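Local coordinates for metallo-beta-lactamase superfamily protein (Thermus thermophilus, PDB 2ZWR) that probably acts as a zinc-dependent hydrolase of the metallo-beta-lactamase superfamily, holding two metal ions in its active site, at residues F165-T178 with T188-L200. Sequence-based numbering, arbitrary orientation.
Sequences FASLKRLLSLPPET and TTLGLEARTNPFL
At the edge of the F165 ring, near its plane, lies the carbonyl oxygen of F199, with F199 O 3.7 Å from F165 CE1. F165 CZ in turn comes obliquely to the F199 ring, 4.2 Å from F199 CD1. In the plane of the F199 ring, at its edge, lies N197 OD1, which takes the F199 backbone N-H on a lone pair and closes an Asx turn just past helix 190-196.

At the other end of the contact the backbones are bonded directly. L190 N donates to T178 O at 2.9 Å, while G191 N donates to P176 O at 2.7 Å. The first turn of the helix thus has two amides tied to the loop 172-178, and T189 OG1 caps a third, that of L192.

The L190 side chain packs beside these bonds. With CG anti to its carbonyl carbon (chi1 -72°), it runs alongside T178, and L190 CD1 ends 3.6 Å from T178 CB, among L174 CB and the carbonyl oxygens of L171 and P175. The L171 and L190 side chains cross at about a right angle, L190 CD2 lying 4.0 Å from L171 CG. Farther along, L172 and L200 meet tip to tip, L172 CD2 to L200 CD2 at 3.8 Å, and L172 CD1 spreads toward A194. L146 of strand 146-147 packs on both L171 and L190.

This is peripheral packing of the metallo-beta-lactamase fold: helix 161-171 and the loop leading to strand 179-182 pack against the N-capped helix 190-196, which follows edge strand 188-189, and against the turn 197-200 after it.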
loop_
_atom_site.group_PDB
_atom_site.type_symbol
_atom_site.label_atom_id
_atom_site.label_comp_id
_atom_site.label_asym_id
_atom_site.label_seq_id
_atom_site.Cartn_x
_atom_site.Cartn_y
_atom_site.Cartn_z
ATOM N N PHE A 165 2.541 -0.736 -17.276
ATOM C CA PHE A 165 2.100 0.384 -18.103
ATOM C C PHE A 165 0.618 0.328 -18.457
ATOM O O PHE A 165 -0.043 1.362 -18.535
ATOM C CB PHE A 165 3.039 0.610 -19.298
ATOM C CG PHE A 165 4.355 1.240 -18.895
ATOM C CD1 PHE A 165 4.442 2.619 -18.662
ATOM C CD2 PHE A 165 5.494 0.456 -18.702
ATOM C CE1 PHE A 165 5.648 3.205 -18.257
ATOM C CE2 PHE A 165 6.705 1.032 -18.302
ATOM C CZ PHE A 165 6.779 2.409 -18.082
ATOM N N ALA A 166 0.082 -0.878 -18.593
ATOM C CA ALA A 166 -1.361 -1.060 -18.698
ATOM C C ALA A 166 -2.076 -0.611 -17.410
ATOM O O ALA A 166 -3.118 0.055 -17.462
ATOM C CB ALA A 166 -1.693 -2.511 -19.030
ATOM N N SER A 167 -1.507 -0.967 -16.256
ATOM C CA SER A 167 -2.072 -0.532 -14.974
ATOM C C SER A 167 -2.061 0.989 -14.826
ATOM O O SER A 167 -3.023 1.577 -14.312
ATOM C CB SER A 167 -1.353 -1.188 -13.804
ATOM O OG SER A 167 -1.742 -2.544 -13.686
ATOM N N LEU A 168 -0.989 1.622 -15.291
ATOM C CA LEU A 168 -0.854 3.074 -15.186
ATOM C C LEU A 168 -1.869 3.781 -16.079
ATOM O O LEU A 168 -2.426 4.809 -15.691
ATOM C CB LEU A 168 0.572 3.520 -15.513
ATOM C CG LEU A 168 1.683 3.186 -14.506
ATOM C CD1 LEU A 168 3.053 3.346 -15.162
ATOM C CD2 LEU A 168 1.589 4.028 -13.236
ATOM N N LYS A 169 -2.106 3.217 -17.266
ATOM C CA LYS A 169 -3.138 3.704 -18.179
ATOM C C LYS A 169 -4.510 3.671 -17.512
ATOM O O LYS A 169 -5.269 4.631 -17.601
ATOM C CB LYS A 169 -3.140 2.877 -19.472
ATOM C CG LYS A 169 -3.847 3.554 -20.641
ATOM N N ARG A 170 -4.811 2.565 -16.831
ATOM C CA ARG A 170 -6.036 2.432 -16.038
ATOM C C ARG A 170 -6.138 3.489 -14.934
ATOM O O ARG A 170 -7.185 4.118 -14.763
ATOM C CB ARG A 170 -6.099 1.040 -15.417
ATOM C CG ARG A 170 -6.947 0.047 -16.173
ATOM C CD ARG A 170 -8.178 -0.311 -15.347
ATOM N NE ARG A 170 -7.895 -1.442 -14.467
ATOM C CZ ARG A 170 -8.629 -1.793 -13.413
ATOM N NH1 ARG A 170 -9.718 -1.109 -13.071
ATOM N NH2 ARG A 170 -8.265 -2.847 -12.697
ATOM N N LEU A 171 -5.045 3.667 -14.189
ATOM C CA LEU A 171 -4.995 4.627 -13.090
ATOM C C LEU A 171 -5.209 6.061 -13.583
ATOM O O LEU A 171 -5.993 6.808 -13.012
ATOM C CB LEU A 171 -3.678 4.511 -12.313
ATOM C CG LEU A 171 -3.540 5.330 -11.014
ATOM C CD1 LEU A 171 -4.610 4.954 -9.997
ATOM C CD2 LEU A 171 -2.121 5.187 -10.406
ATOM N N LEU A 172 -4.528 6.421 -14.661
ATOM C CA LEU A 172 -4.597 7.775 -15.210
ATOM C C LEU A 172 -5.914 8.112 -15.919
ATOM O O LEU A 172 -6.080 9.227 -16.412
ATOM C CB LEU A 172 -3.398 8.040 -16.135
ATOM C CG LEU A 172 -2.113 8.614 -15.513
ATOM C CD1 LEU A 172 -2.345 10.011 -14.917
ATOM C CD2 LEU A 172 -1.508 7.676 -14.476
ATOM N N SER A 173 -6.844 7.159 -15.956
ATOM C CA SER A 173 -8.183 7.398 -16.491
ATOM C C SER A 173 -9.177 7.834 -15.397
ATOM O O SER A 173 -10.305 8.254 -15.695
ATOM C CB SER A 173 -8.690 6.165 -17.249
ATOM O OG SER A 173 -9.300 5.227 -16.372
ATOM N N LEU A 174 -8.763 7.728 -14.132
ATOM C CA LEU A 174 -9.523 8.293 -13.018
ATOM C C LEU A 174 -9.437 9.831 -13.048
ATOM O O LEU A 174 -8.526 10.390 -13.677
ATOM C CB LEU A 174 -9.014 7.743 -11.671
ATOM C CG LEU A 174 -8.996 6.223 -11.463
ATOM C CD1 LEU A 174 -8.371 5.871 -10.116
ATOM C CD2 LEU A 174 -10.390 5.619 -11.594
ATOM N N PRO A 175 -10.375 10.519 -12.367
ATOM C CA PRO A 175 -10.394 11.984 -12.387
ATOM C C PRO A 175 -9.024 12.622 -12.113
ATOM O O PRO A 175 -8.307 12.165 -11.228
ATOM C CB PRO A 175 -11.393 12.329 -11.280
ATOM C CG PRO A 175 -12.343 11.207 -11.313
ATOM C CD PRO A 175 -11.483 9.983 -11.553
ATOM N N PRO A 176 -8.647 13.656 -12.892
ATOM C CA PRO A 176 -7.345 14.327 -12.719
ATOM C C PRO A 176 -7.128 14.943 -11.333
ATOM O O PRO A 176 -5.985 15.031 -10.882
ATOM C CB PRO A 176 -7.363 15.417 -13.798
ATOM C CG PRO A 176 -8.825 15.640 -14.087
ATOM C CD PRO A 176 -9.406 14.246 -14.010
ATOM N N GLU A 177 -8.209 15.346 -10.665
ATOM C CA GLU A 177 -8.129 15.919 -9.307
ATOM C C GLU A 177 -7.826 14.891 -8.219
ATOM O O GLU A 177 -7.563 15.264 -7.081
ATOM C CB GLU A 177 -9.419 16.673 -8.934
ATOM C CG GLU A 177 -10.667 15.805 -8.821
ATOM C CD GLU A 177 -11.447 15.711 -10.129
ATOM O OE1 GLU A 177 -10.840 15.833 -11.210
ATOM O OE2 GLU A 177 -12.677 15.499 -10.084
ATOM N N THR A 178 -7.886 13.609 -8.570
ATOM C CA THR A 178 -7.614 12.522 -7.625
ATOM C C THR A 178 -6.249 12.684 -6.958
ATOM O O THR A 178 -5.221 12.742 -7.637
ATOM C CB THR A 178 -7.714 11.148 -8.324
ATOM O OG1 THR A 178 -9.005 11.021 -8.933
ATOM C CG2 THR A 178 -7.493 9.997 -7.348
ATOM N N THR A 188 0.920 13.470 -4.484
ATOM C CA THR A 188 0.773 14.133 -5.777
ATOM C C THR A 188 -0.711 14.057 -6.177
ATOM O O THR A 188 -1.564 13.698 -5.343
ATOM C CB THR A 188 1.741 13.508 -6.848
ATOM O OG1 THR A 188 1.698 14.267 -8.061
ATOM C CG2 THR A 188 1.423 12.064 -7.139
ATOM N N THR A 189 -1.023 14.424 -7.417
ATOM C CA THR A 189 -2.367 14.235 -7.962
ATOM C C THR A 189 -2.222 13.557 -9.309
ATOM O O THR A 189 -1.139 13.556 -9.896
ATOM C CB THR A 189 -3.146 15.571 -8.148
ATOM O OG1 THR A 189 -2.519 16.355 -9.173
ATOM C CG2 THR A 189 -3.239 16.372 -6.838
ATOM N N LEU A 190 -3.304 12.977 -9.810
ATOM C CA LEU A 190 -3.245 12.364 -11.124
ATOM C C LEU A 190 -3.006 13.418 -12.209
ATOM O O LEU A 190 -2.285 13.163 -13.167
ATOM C CB LEU A 190 -4.492 11.531 -11.407
ATOM C CG LEU A 190 -4.632 10.215 -10.633
ATOM C CD1 LEU A 190 -5.919 9.506 -11.045
ATOM C CD2 LEU A 190 -3.429 9.285 -10.845
ATOM N N GLY A 191 -3.587 14.604 -12.031
ATOM C CA GLY A 191 -3.425 15.715 -12.979
ATOM C C GLY A 191 -1.998 16.259 -13.043
ATOM O O GLY A 191 -1.485 16.535 -14.119
ATOM N N LEU A 192 -1.354 16.411 -11.890
ATOM C CA LEU A 192 0.038 16.848 -11.860
ATOM C C LEU A 192 0.950 15.859 -12.595
ATOM O O LEU A 192 1.801 16.264 -13.384
ATOM C CB LEU A 192 0.531 17.073 -10.422
ATOM C CG LEU A 192 2.047 17.310 -10.209
ATOM C CD1 LEU A 192 2.583 18.536 -10.980
ATOM C CD2 LEU A 192 2.375 17.448 -8.726
ATOM N N GLU A 193 0.777 14.572 -12.332
ATOM C CA GLU A 193 1.588 13.556 -13.007
ATOM C C GLU A 193 1.294 13.486 -14.507
ATOM O O GLU A 193 2.208 13.270 -15.308
ATOM C CB GLU A 193 1.448 12.178 -12.335
ATOM C CG GLU A 193 1.955 12.133 -10.887
ATOM C CD GLU A 193 3.350 12.732 -10.720
ATOM O OE1 GLU A 193 3.505 13.651 -9.886
ATOM O OE2 GLU A 193 4.292 12.300 -11.436
ATOM N N ALA A 194 0.037 13.686 -14.893
ATOM C CA ALA A 194 -0.309 13.788 -16.319
ATOM C C ALA A 194 0.509 14.877 -17.031
ATOM O O ALA A 194 0.859 14.734 -18.200
ATOM C CB ALA A 194 -1.816 14.034 -16.507
ATOM N N ARG A 195 0.829 15.948 -16.305
ATOM C CA ARG A 195 1.582 17.072 -16.848
ATOM C C ARG A 195 3.106 16.942 -16.747
ATOM O O ARG A 195 3.822 17.523 -17.562
ATOM C CB ARG A 195 1.128 18.386 -16.191
ATOM C CG ARG A 195 -0.230 18.938 -16.699
ATOM C CD ARG A 195 -0.170 19.473 -18.146
ATOM N NE ARG A 195 -1.251 20.425 -18.437
ATOM C CZ ARG A 195 -2.226 20.250 -19.330
ATOM N NH1 ARG A 195 -2.287 19.145 -20.057
ATOM N NH2 ARG A 195 -3.145 21.197 -19.500
ATOM N N THR A 196 3.607 16.194 -15.764
ATOM C CA THR A 196 5.036 16.233 -15.432
ATOM C C THR A 196 5.792 14.907 -15.423
ATOM O O THR A 196 7.025 14.910 -15.505
ATOM C CB THR A 196 5.270 16.832 -14.042
ATOM O OG1 THR A 196 4.554 16.052 -13.074
ATOM C CG2 THR A 196 4.831 18.284 -13.986
ATOM N N ASN A 197 5.089 13.790 -15.272
ATOM C CA ASN A 197 5.763 12.496 -15.143
ATOM C C ASN A 197 6.435 12.031 -16.446
ATOM O O ASN A 197 5.755 11.837 -17.464
ATOM C CB ASN A 197 4.795 11.431 -14.625
ATOM C CG ASN A 197 5.509 10.244 -13.989
ATOM O OD1 ASN A 197 6.319 9.572 -14.621
ATOM N ND2 ASN A 197 5.191 9.975 -12.734
ATOM N N PRO A 198 7.769 11.820 -16.407
ATOM C CA PRO A 198 8.519 11.398 -17.591
ATOM C C PRO A 198 8.145 10.007 -18.123
ATOM O O PRO A 198 8.457 9.691 -19.277
ATOM C CB PRO A 198 9.971 11.417 -17.110
ATOM C CG PRO A 198 9.886 11.249 -15.643
ATOM C CD PRO A 198 8.646 11.962 -15.232
ATOM N N PHE A 199 7.482 9.190 -17.295
ATOM C CA PHE A 199 7.037 7.850 -17.703
ATOM C C PHE A 199 5.615 7.876 -18.288
ATOM O O PHE A 199 5.085 6.841 -18.700
ATOM C CB PHE A 199 7.072 6.873 -16.520
ATOM C CG PHE A 199 8.451 6.584 -15.986
ATOM C CD1 PHE A 199 9.164 5.466 -16.429
ATOM C CD2 PHE A 199 9.021 7.400 -15.012
ATOM C CE1 PHE A 199 10.434 5.177 -15.917
ATOM C CE2 PHE A 199 10.287 7.129 -14.499
ATOM C CZ PHE A 199 10.997 6.011 -14.947
ATOM N N LEU A 200 4.997 9.053 -18.302
ATOM C CA LEU A 200 3.626 9.200 -18.779
ATOM C C LEU A 200 3.544 10.076 -20.036
ATOM O O LEU A 200 4.485 10.816 -20.359
ATOM C CB LEU A 200 2.748 9.782 -17.670
ATOM C CG LEU A 200 1.959 8.887 -16.707
ATOM C CD1 LEU A 200 2.681 7.600 -16.279
ATOM C CD2 LEU A 200 1.559 9.708 -15.480
#